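Local coordinates for protein vanadium-dependent bromoperoxidase (Corallina officinalis, PDB 1QHB) that catalyses the bromination of organic substrates with hydrogen peroxide and bromide, using a vanadate cofactor, as a homododecamer that also binds calcium, at residues 76-81 with 91-96; 148-153 with 429-434; 237-242 with 526-531. All blocks are in the same frame, centred on the assembly; numbering follows the deposited sequence.

Contact 1 of 3, residues 76-81 with 91-96; sequences LAFVRA and AALTLG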
loop_
_atom_site.group_PDB
_atom_site.type_symbol
_atom_site.label_atom_id
_atom_site.label_comp_id
_atom_site.label_asym_id
_atom_site.label_seq_id
_atom_site.Cartn_x
_atom_site.Cartn_y
_atom_site.Cartn_z
ATOM N N LEU A 76 33.205 -27.146 16.729
ATOM C CA LEU A 76 31.849 -26.655 16.974
ATOM C C LEU A 76 31.832 -25.152 17.187
ATOM O O LEU A 76 30.928 -24.492 16.706
ATOM C CB LEU A 76 31.189 -27.384 18.137
ATOM C CG LEU A 76 30.993 -28.878 17.901
ATOM C CD1 LEU A 76 30.661 -29.633 19.174
ATOM C CD2 LEU A 76 29.944 -29.107 16.799
ATOM N N ALA A 77 32.864 -24.572 17.784
ATOM C CA ALA A 77 32.939 -23.110 17.970
ATOM C C ALA A 77 33.232 -22.461 16.628
ATOM O O ALA A 77 32.687 -21.405 16.279
ATOM C CB ALA A 77 34.026 -22.730 18.976
ATOM N N PHE A 78 34.079 -23.124 15.823
ATOM C CA PHE A 78 34.428 -22.674 14.479
ATOM C C PHE A 78 33.186 -22.608 13.591
ATOM O O PHE A 78 32.985 -21.629 12.841
ATOM C CB PHE A 78 35.421 -23.662 13.900
ATOM C CG PHE A 78 35.829 -23.549 12.455
ATOM C CD1 PHE A 78 36.422 -22.406 11.967
ATOM C CD2 PHE A 78 35.648 -24.615 11.592
ATOM C CE1 PHE A 78 36.819 -22.327 10.631
ATOM C CE2 PHE A 78 36.024 -24.544 10.267
ATOM C CZ PHE A 78 36.623 -23.387 9.787
ATOM N N VAL A 79 32.321 -23.606 13.654
ATOM C CA VAL A 79 31.070 -23.587 12.881
ATOM C C VAL A 79 30.190 -22.426 13.302
ATOM O O VAL A 79 29.629 -21.689 12.484
ATOM C CB VAL A 79 30.332 -24.932 13.020
ATOM C CG1 VAL A 79 28.946 -24.876 12.393
ATOM C CG2 VAL A 79 31.201 -25.918 12.236
ATOM N N ARG A 80 30.053 -22.167 14.608
ATOM C CA ARG A 80 29.226 -21.067 15.076
ATOM C C ARG A 80 29.787 -19.766 14.539
ATOM O O ARG A 80 29.053 -18.894 14.085
ATOM C CB ARG A 80 29.149 -20.990 16.604
ATOM C CG ARG A 80 28.294 -22.085 17.222
ATOM C CD ARG A 80 27.970 -21.796 18.675
ATOM N NE ARG A 80 29.137 -21.836 19.522
ATOM C CZ ARG A 80 29.761 -22.856 20.096
ATOM N NH1 ARG A 80 29.373 -24.113 19.981
ATOM N NH2 ARG A 80 30.815 -22.605 20.867
ATOM N N ALA A 81 31.117 -19.608 14.610
ATOM C CA ALA A 81 31.751 -18.402 14.086
ATOM C C ALA A 81 31.483 -18.183 12.598
ATOM O O ALA A 81 31.324 -17.057 12.168
ATOM C CB ALA A 81 33.287 -18.423 14.314
ATOM N N ALA A 91 37.840 -14.062 16.264
ATOM C CA ALA A 91 39.129 -13.816 16.911
ATOM C C ALA A 91 39.322 -14.648 18.180
ATOM O O ALA A 91 40.447 -14.889 18.626
ATOM C CB ALA A 91 39.224 -12.326 17.198
ATOM N N ALA A 92 38.236 -15.120 18.788
ATOM C CA ALA A 92 38.361 -15.921 20.006
ATOM C C ALA A 92 38.525 -17.400 19.700
ATOM O O ALA A 92 38.485 -18.216 20.636
ATOM C CB ALA A 92 37.159 -15.618 20.900
ATOM N N LEU A 93 38.665 -17.802 18.438
ATOM C CA LEU A 93 38.767 -19.223 18.136
ATOM C C LEU A 93 40.167 -19.725 18.461
ATOM O O LEU A 93 41.107 -18.957 18.509
ATOM C CB LEU A 93 38.526 -19.524 16.664
ATOM C CG LEU A 93 37.095 -19.268 16.153
ATOM C CD1 LEU A 93 37.081 -19.386 14.644
ATOM C CD2 LEU A 93 36.098 -20.207 16.815
ATOM N N THR A 94 40.297 -21.046 18.568
ATOM C CA THR A 94 41.582 -21.639 18.817
ATOM C C THR A 94 42.257 -21.949 17.480
ATOM O O THR A 94 41.800 -22.817 16.764
ATOM C CB THR A 94 41.449 -22.956 19.594
ATOM O OG1 THR A 94 40.758 -22.646 20.818
ATOM C CG2 THR A 94 42.832 -23.502 19.888
ATOM N N LEU A 95 43.381 -21.271 17.257
ATOM C CA LEU A 95 44.135 -21.502 16.032
ATOM C C LEU A 95 45.551 -21.977 16.304
ATOM O O LEU A 95 46.231 -21.257 17.043
ATOM C CB LEU A 95 44.249 -20.146 15.322
ATOM C CG LEU A 95 44.890 -20.083 13.953
ATOM C CD1 LEU A 95 44.066 -20.898 12.953
ATOM C CD2 LEU A 95 45.009 -18.628 13.482
ATOM N N GLY A 96 46.035 -23.044 15.711
ATOM C CA GLY A 96 47.450 -23.382 15.927
ATOM C C GLY A 96 47.698 -24.163 17.195
ATOM O O GLY A 96 46.819 -24.402 18.004
#
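With CG set anti to its carbonyl carbon and beside its backbone N (chi1 -67°), Leu93 reaches the helix with both methyls, which touch Ala77, Phe78 and Ala81; the Phe78 ring, whose CG is anti to the backbone N (chi1 172°), crosses that fork at a slant, presenting its edge. The two branches divide the helix surface between them. Leu93 CD2 lies 3.9 Å from Ala77 CB. The other methyl, Leu93 CD1, meets Ala81 CB at 3.9 Å, one turn further on, and lies near the ring plane, 4.1 Å from Phe78 CD1. The side-chain contacts are all apolar, though CD2 also rests against the peptide between Ala77 and Phe78, 3.7 Å from Ala77 C. An alanine in place of Leu93 would probably leave a gap between the alanines and the Phe78 ring edge, setting the loop free to shift against the helix. The Phe78 side chain is about 8 Å from that of His478, probably an active-site residue as in related enzymes. Asn367 of a second subunit makes a weak hydrogen bond to Leu93 O, and Asn581 ND2 of a third subunit is hydrogen-bonded to Arg80 O. Helix 87-91 follows helix 72-84 after a short link; the chain then passes back beside helix 72-84 at Leu93 and diverges, while Trp123 of strand 123-124 touches both Phe78 and Leu93.

Contact 2 of 3, residues 148-153 with 429-434; sequences PVLTSP and PEVDVL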
loop_
_atom_site.group_PDB
_atom_site.type_symbol
_atom_site.label_atom_id
_atom_site.label_comp_id
_atom_site.label_asym_id
_atom_site.label_seq_id
_atom_site.Cartn_x
_atom_site.Cartn_y
_atom_site.Cartn_z
ATOM N N PRO A 148 30.937 -36.620 -2.235
ATOM C CA PRO A 148 31.225 -38.039 -2.061
ATOM C C PRO A 148 31.647 -38.332 -0.614
ATOM O O PRO A 148 32.321 -37.485 -0.040
ATOM C CB PRO A 148 32.444 -38.281 -2.967
ATOM C CG PRO A 148 32.355 -37.219 -3.993
ATOM C CD PRO A 148 31.804 -35.988 -3.288
ATOM N N VAL A 149 31.272 -39.462 -0.036
ATOM C CA VAL A 149 31.664 -39.805 1.323
ATOM C C VAL A 149 32.953 -40.625 1.296
ATOM O O VAL A 149 33.321 -41.241 0.273
ATOM C CB VAL A 149 30.599 -40.546 2.153
ATOM C CG1 VAL A 149 29.388 -39.622 2.375
ATOM C CG2 VAL A 149 30.114 -41.818 1.494
ATOM N N LEU A 150 33.647 -40.650 2.434
ATOM C CA LEU A 150 34.944 -41.263 2.578
ATOM C C LEU A 150 34.980 -42.729 2.237
ATOM O O LEU A 150 36.010 -43.229 1.759
ATOM C CB LEU A 150 35.515 -41.117 3.986
ATOM C CG LEU A 150 36.175 -39.831 4.449
ATOM C CD1 LEU A 150 36.641 -40.003 5.896
ATOM C CD2 LEU A 150 37.346 -39.455 3.562
ATOM N N THR A 151 33.878 -43.431 2.418
ATOM C CA THR A 151 33.797 -44.860 2.157
ATOM C C THR A 151 33.199 -45.150 0.818
ATOM O O THR A 151 32.769 -46.307 0.592
ATOM C CB THR A 151 32.904 -45.471 3.275
ATOM O OG1 THR A 151 31.677 -44.693 3.275
ATOM C CG2 THR A 151 33.534 -45.269 4.677
ATOM N N SER A 152 33.096 -44.166 -0.088
ATOM C CA SER A 152 32.431 -44.481 -1.367
ATOM C C SER A 152 33.414 -44.839 -2.448
ATOM O O SER A 152 34.571 -44.379 -2.517
ATOM C CB SER A 152 31.609 -43.272 -1.846
ATOM O OG SER A 152 32.455 -42.152 -2.106
ATOM N N PRO A 153 32.923 -45.571 -3.444
ATOM C CA PRO A 153 33.712 -45.914 -4.638
ATOM C C PRO A 153 34.207 -44.629 -5.281
ATOM O O PRO A 153 35.366 -44.495 -5.707
ATOM C CB PRO A 153 32.708 -46.617 -5.544
ATOM C CG PRO A 153 31.718 -47.205 -4.583
ATOM C CD PRO A 153 31.559 -46.153 -3.494
ATOM N N PRO A 429 39.379 -46.939 11.053
ATOM C CA PRO A 429 38.839 -48.100 10.372
ATOM C C PRO A 429 37.926 -47.720 9.249
ATOM O O PRO A 429 37.824 -48.384 8.198
ATOM C CB PRO A 429 38.155 -48.910 11.468
ATOM C CG PRO A 429 37.882 -47.959 12.567
ATOM C CD PRO A 429 39.004 -46.950 12.497
ATOM N N GLU A 430 37.356 -46.520 9.290
ATOM C CA GLU A 430 36.491 -45.979 8.253
ATOM C C GLU A 430 37.214 -45.916 6.918
ATOM O O GLU A 430 36.548 -45.970 5.888
ATOM C CB GLU A 430 35.989 -44.583 8.648
ATOM C CG GLU A 430 35.259 -44.568 9.989
ATOM C CD GLU A 430 36.176 -44.230 11.138
ATOM O OE1 GLU A 430 37.328 -44.712 11.156
ATOM O OE2 GLU A 430 35.892 -43.475 12.091
ATOM N N VAL A 431 38.561 -45.772 6.879
ATOM C CA VAL A 431 39.198 -45.772 5.559
ATOM C C VAL A 431 39.801 -47.125 5.201
ATOM O O VAL A 431 40.564 -47.183 4.227
ATOM C CB VAL A 431 40.184 -44.608 5.417
ATOM C CG1 VAL A 431 39.442 -43.267 5.623
ATOM C CG2 VAL A 431 41.349 -44.666 6.364
ATOM N N ASP A 432 39.398 -48.248 5.815
ATOM C CA ASP A 432 40.079 -49.518 5.539
ATOM C C ASP A 432 39.952 -49.926 4.077
ATOM O O ASP A 432 40.835 -50.461 3.413
ATOM C CB ASP A 432 39.420 -50.648 6.361
ATOM C CG ASP A 432 39.930 -50.746 7.775
ATOM O OD1 ASP A 432 40.834 -49.998 8.183
ATOM O OD2 ASP A 432 39.393 -51.609 8.509
ATOM N N VAL A 433 38.753 -49.739 3.529
ATOM C CA VAL A 433 38.516 -50.107 2.133
ATOM C C VAL A 433 39.233 -49.167 1.184
ATOM O O VAL A 433 39.758 -49.608 0.172
ATOM C CB VAL A 433 37.020 -50.137 1.883
ATOM C CG1 VAL A 433 36.676 -50.397 0.419
ATOM C CG2 VAL A 433 36.398 -51.214 2.765
ATOM N N LEU A 434 39.314 -47.894 1.535
ATOM C CA LEU A 434 40.044 -46.921 0.711
ATOM C C LEU A 434 41.508 -47.354 0.664
ATOM O O LEU A 434 42.089 -47.482 -0.418
ATOM C CB LEU A 434 39.806 -45.545 1.335
ATOM C CG LEU A 434 40.572 -44.307 0.888
ATOM C CD1 LEU A 434 40.403 -43.975 -0.578
ATOM C CD2 LEU A 434 40.105 -43.107 1.708
HETATM O O HOH W 1 37.073 -46.245 3.135
#
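Leu150 and Thr151, the two central residues of a type I beta turn from Val149 to Ser152, face the 3-10 turn and helix start at 429-434. The turn is closed by Ser152 N to Val149 O, 3.0 Å, and it leads directly into helix 153-167, for which Ser152 is the N-cap, its OG hydrogen-bonded to Leu155 N. On the other side the backbone bond from Asp432 N to Pro429 O closes the 3-10 turn, and Val431 stands at the N-cap position of helix 432-437. The arrangement therefore brings together the starts of two helices, with Thr151 and Val431 the nearest pair by CA atoms, 6.4 Å apart.

Apart from Leu150 on Val431, methyl groups meet backbone carbonyl oxygens. Leu150 extends toward the second segment, and its CD1 approaches Val431 CG1 at 4.3 Å; Thr410 and Leu413 of helix 407-422 pack against the same leucine. Leu434 has CG anti to its backbone N (chi1 170°), a setting that carries CD2 to the carbonyl of Leu150. Thr151 contributes its methyl rather than its hydroxyl: Thr151 CG2 lies 3.3 Å from Glu430 O. A water bridges the backbones, donating to Glu430 O, accepting from Leu434 N and giving a weak bond to Leu150 O, and so links the turn to the helix start where the segments lack a direct hydrogen bond. Glu39 OE2 also receives a hydrogen bond from Leu150 N, fixing the turn from outside. Within the turn, Val149 O is gripped twice, by Ser152 N and by Ser152 OG; the hydroxyl donates from 2.7 Å in the carbonyl plane, on a lone pair of Val149 O, with a C=O...OG angle of 143°.

Contact 3 of 3, residues 237-242 with 526-531; sequences LSQFII and GPLTVA
Gln239 and Phe240 face Leu528 and Val530 across a buried but sparsely touching interface. Its closest approaches are both 4.3 Å: Gln239 CG to a branch methyl of Leu528, CD1, and Phe240 CE2 to Val530 O. At the second of these the carbonyl oxygen lies at the ring edge, near the ring plane; Phe240 brings that edge up with CG beside its backbone N and anti to its carbonyl carbon (chi1 -64°). The backbones stay well apart, with 9.4 Å between the CA atoms of Gln239 and Leu528, leaving side chains to span the distance.

The tight packing comes chiefly from neighbours: Phe240 is wedged among Ala342, Ile345 and Leu346 of helix 337-349, Leu534 of helix 530-548 and Ile506. While its aliphatic part meets Leu528, the amide of Gln239 binds elsewhere, OE1 taking a hydrogen bond from Phe510 N. By contrast, the beginning of segment 526-531 is the solvent side: Pro527, preceded by a cis peptide bond, is exposed, and its side chain comes no nearer than 10.0 Å to segment 237-242.

The first segment is held in shape by an ST turn, in which Phe240 N donates to Ser238 OG at 3.2 Å with an N-H...O angle of 151°. That hydroxyl also bonds to Glu533 O of helix 530-548, whose N-cap is Thr529, just after Leu528 in the short strand. The whole is a strand-to-helix junction, with an N-capped helix start packed against an ST turn, within a largely helical haloperoxidase fold.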
loop_
_atom_site.group_PDB
_atom_site.type_symbol
_atom_site.label_atom_id
_atom_site.label_comp_id
_atom_site.label_asym_id
_atom_site.label_seq_id
_atom_site.Cartn_x
_atom_site.Cartn_y
_atom_site.Cartn_z
ATOM N N LEU A 237 45.995 -29.128 -23.526
ATOM C CA LEU A 237 45.962 -27.725 -23.176
ATOM C C LEU A 237 45.203 -26.873 -24.188
ATOM O O LEU A 237 45.266 -26.980 -25.416
ATOM C CB LEU A 237 47.359 -27.135 -23.011
ATOM C CG LEU A 237 48.192 -27.732 -21.867
ATOM C CD1 LEU A 237 49.646 -27.330 -22.027
ATOM C CD2 LEU A 237 47.708 -27.297 -20.494
ATOM N N SER A 238 44.392 -25.993 -23.586
ATOM C CA SER A 238 43.574 -25.096 -24.371
ATOM C C SER A 238 44.536 -24.268 -25.171
ATOM O O SER A 238 45.554 -23.792 -24.610
ATOM C CB SER A 238 42.767 -24.197 -23.392
ATOM O OG SER A 238 42.145 -23.142 -24.148
ATOM N N GLN A 239 44.179 -23.878 -26.399
ATOM C CA GLN A 239 45.041 -22.984 -27.158
ATOM C C GLN A 239 45.256 -21.687 -26.393
ATOM O O GLN A 239 46.281 -21.005 -26.499
ATOM C CB GLN A 239 44.379 -22.605 -28.517
ATOM C CG GLN A 239 44.166 -23.820 -29.434
ATOM C CD GLN A 239 45.526 -24.442 -29.783
ATOM O OE1 GLN A 239 46.363 -23.805 -30.437
ATOM N NE2 GLN A 239 45.689 -25.650 -29.263
ATOM N N PHE A 240 44.278 -21.244 -25.620
ATOM C CA PHE A 240 44.296 -19.950 -24.957
ATOM C C PHE A 240 45.273 -19.805 -23.805
ATOM O O PHE A 240 45.466 -18.646 -23.339
ATOM C CB PHE A 240 42.857 -19.614 -24.470
ATOM C CG PHE A 240 41.881 -19.459 -25.618
ATOM C CD1 PHE A 240 42.117 -18.617 -26.678
ATOM C CD2 PHE A 240 40.711 -20.178 -25.626
ATOM C CE1 PHE A 240 41.189 -18.474 -27.698
ATOM C CE2 PHE A 240 39.794 -20.070 -26.657
ATOM C CZ PHE A 240 40.027 -19.225 -27.692
ATOM N N ILE A 241 45.859 -20.896 -23.340
ATOM C CA ILE A 241 46.867 -20.820 -22.285
ATOM C C ILE A 241 48.279 -21.027 -22.819
ATOM O O ILE A 241 49.229 -20.941 -22.025
ATOM C CB ILE A 241 46.507 -21.771 -21.130
ATOM C CG1 ILE A 241 47.012 -21.254 -19.761
ATOM C CG2 ILE A 241 46.829 -23.222 -21.358
ATOM C CD1 ILE A 241 46.542 -22.080 -18.632
ATOM N N ILE A 242 48.474 -21.183 -24.128
ATOM C CA ILE A 242 49.784 -21.324 -24.713
ATOM C C ILE A 242 50.015 -20.418 -25.910
ATOM O O ILE A 242 51.178 -20.063 -26.130
ATOM C CB ILE A 242 50.130 -22.735 -25.229
ATOM C CG1 ILE A 242 49.047 -23.277 -26.170
ATOM C CG2 ILE A 242 50.427 -23.666 -24.076
ATOM C CD1 ILE A 242 49.422 -24.627 -26.770
ATOM N N GLY A 526 42.179 -30.406 -36.486
ATOM C CA GLY A 526 41.305 -29.271 -36.168
ATOM C C GLY A 526 40.109 -29.489 -37.099
ATOM O O GLY A 526 40.000 -30.545 -37.722
ATOM N N PRO A 527 39.230 -28.523 -37.192
ATOM C CA PRO A 527 39.336 -27.298 -36.413
ATOM C C PRO A 527 38.782 -27.549 -35.021
ATOM O O PRO A 527 38.192 -28.570 -34.685
ATOM C CB PRO A 527 38.415 -26.361 -37.220
ATOM C CG PRO A 527 37.287 -27.291 -37.568
ATOM C CD PRO A 527 37.996 -28.547 -38.026
ATOM N N LEU A 528 38.961 -26.588 -34.151
ATOM C CA LEU A 528 38.401 -26.599 -32.799
ATOM C C LEU A 528 37.409 -25.445 -32.783
ATOM O O LEU A 528 37.461 -24.632 -33.710
ATOM C CB LEU A 528 39.559 -26.342 -31.834
ATOM C CG LEU A 528 40.587 -27.489 -31.725
ATOM C CD1 LEU A 528 41.795 -27.051 -30.927
ATOM C CD2 LEU A 528 39.934 -28.685 -31.048
ATOM N N THR A 529 36.547 -25.308 -31.802
ATOM C CA THR A 529 35.648 -24.156 -31.763
ATOM C C THR A 529 36.080 -23.346 -30.547
ATOM O O THR A 529 36.662 -23.922 -29.599
ATOM C CB THR A 529 34.167 -24.560 -31.604
ATOM O OG1 THR A 529 33.988 -25.279 -30.380
ATOM C CG2 THR A 529 33.710 -25.551 -32.667
ATOM N N VAL A 530 35.713 -22.087 -30.524
ATOM C CA VAL A 530 35.965 -21.205 -29.406
ATOM C C VAL A 530 35.319 -21.749 -28.152
ATOM O O VAL A 530 35.908 -21.770 -27.059
ATOM C CB VAL A 530 35.413 -19.800 -29.737
ATOM C CG1 VAL A 530 35.473 -18.845 -28.533
ATOM C CG2 VAL A 530 36.209 -19.187 -30.865
ATOM N N ALA A 531 34.076 -22.230 -28.239
ATOM C CA ALA A 531 33.377 -22.754 -27.063
ATOM C C ALA A 531 34.107 -23.956 -26.491
ATOM O O ALA A 531 34.201 -24.119 -25.246
ATOM C CB ALA A 531 31.938 -23.159 -27.364
#

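In the fold
Along the chain, contact 1 closes before either of the others opens, whereas contacts 2 and 3 alternate: 148-153, 237-242, 429-434, then 526-531. Contacts 1 and 2 have centres 28 Å apart and nearest atoms about 16 Å apart; contacts 1 and 3 are 45 Å apart by centres, on opposite sides of the chain's centre, and contacts 2 and 3 are 38 Å apart. None touches another. Contact 1 packs the loop after helix 87-91 on helix 72-84, near two other subunits. Contacts 2 and 3 tie earlier loops to the start of helix 432-437, and to strand 528-529 with the start of helix 530-548, so that sequence-distant parts of the subunit are interlocked within one chain.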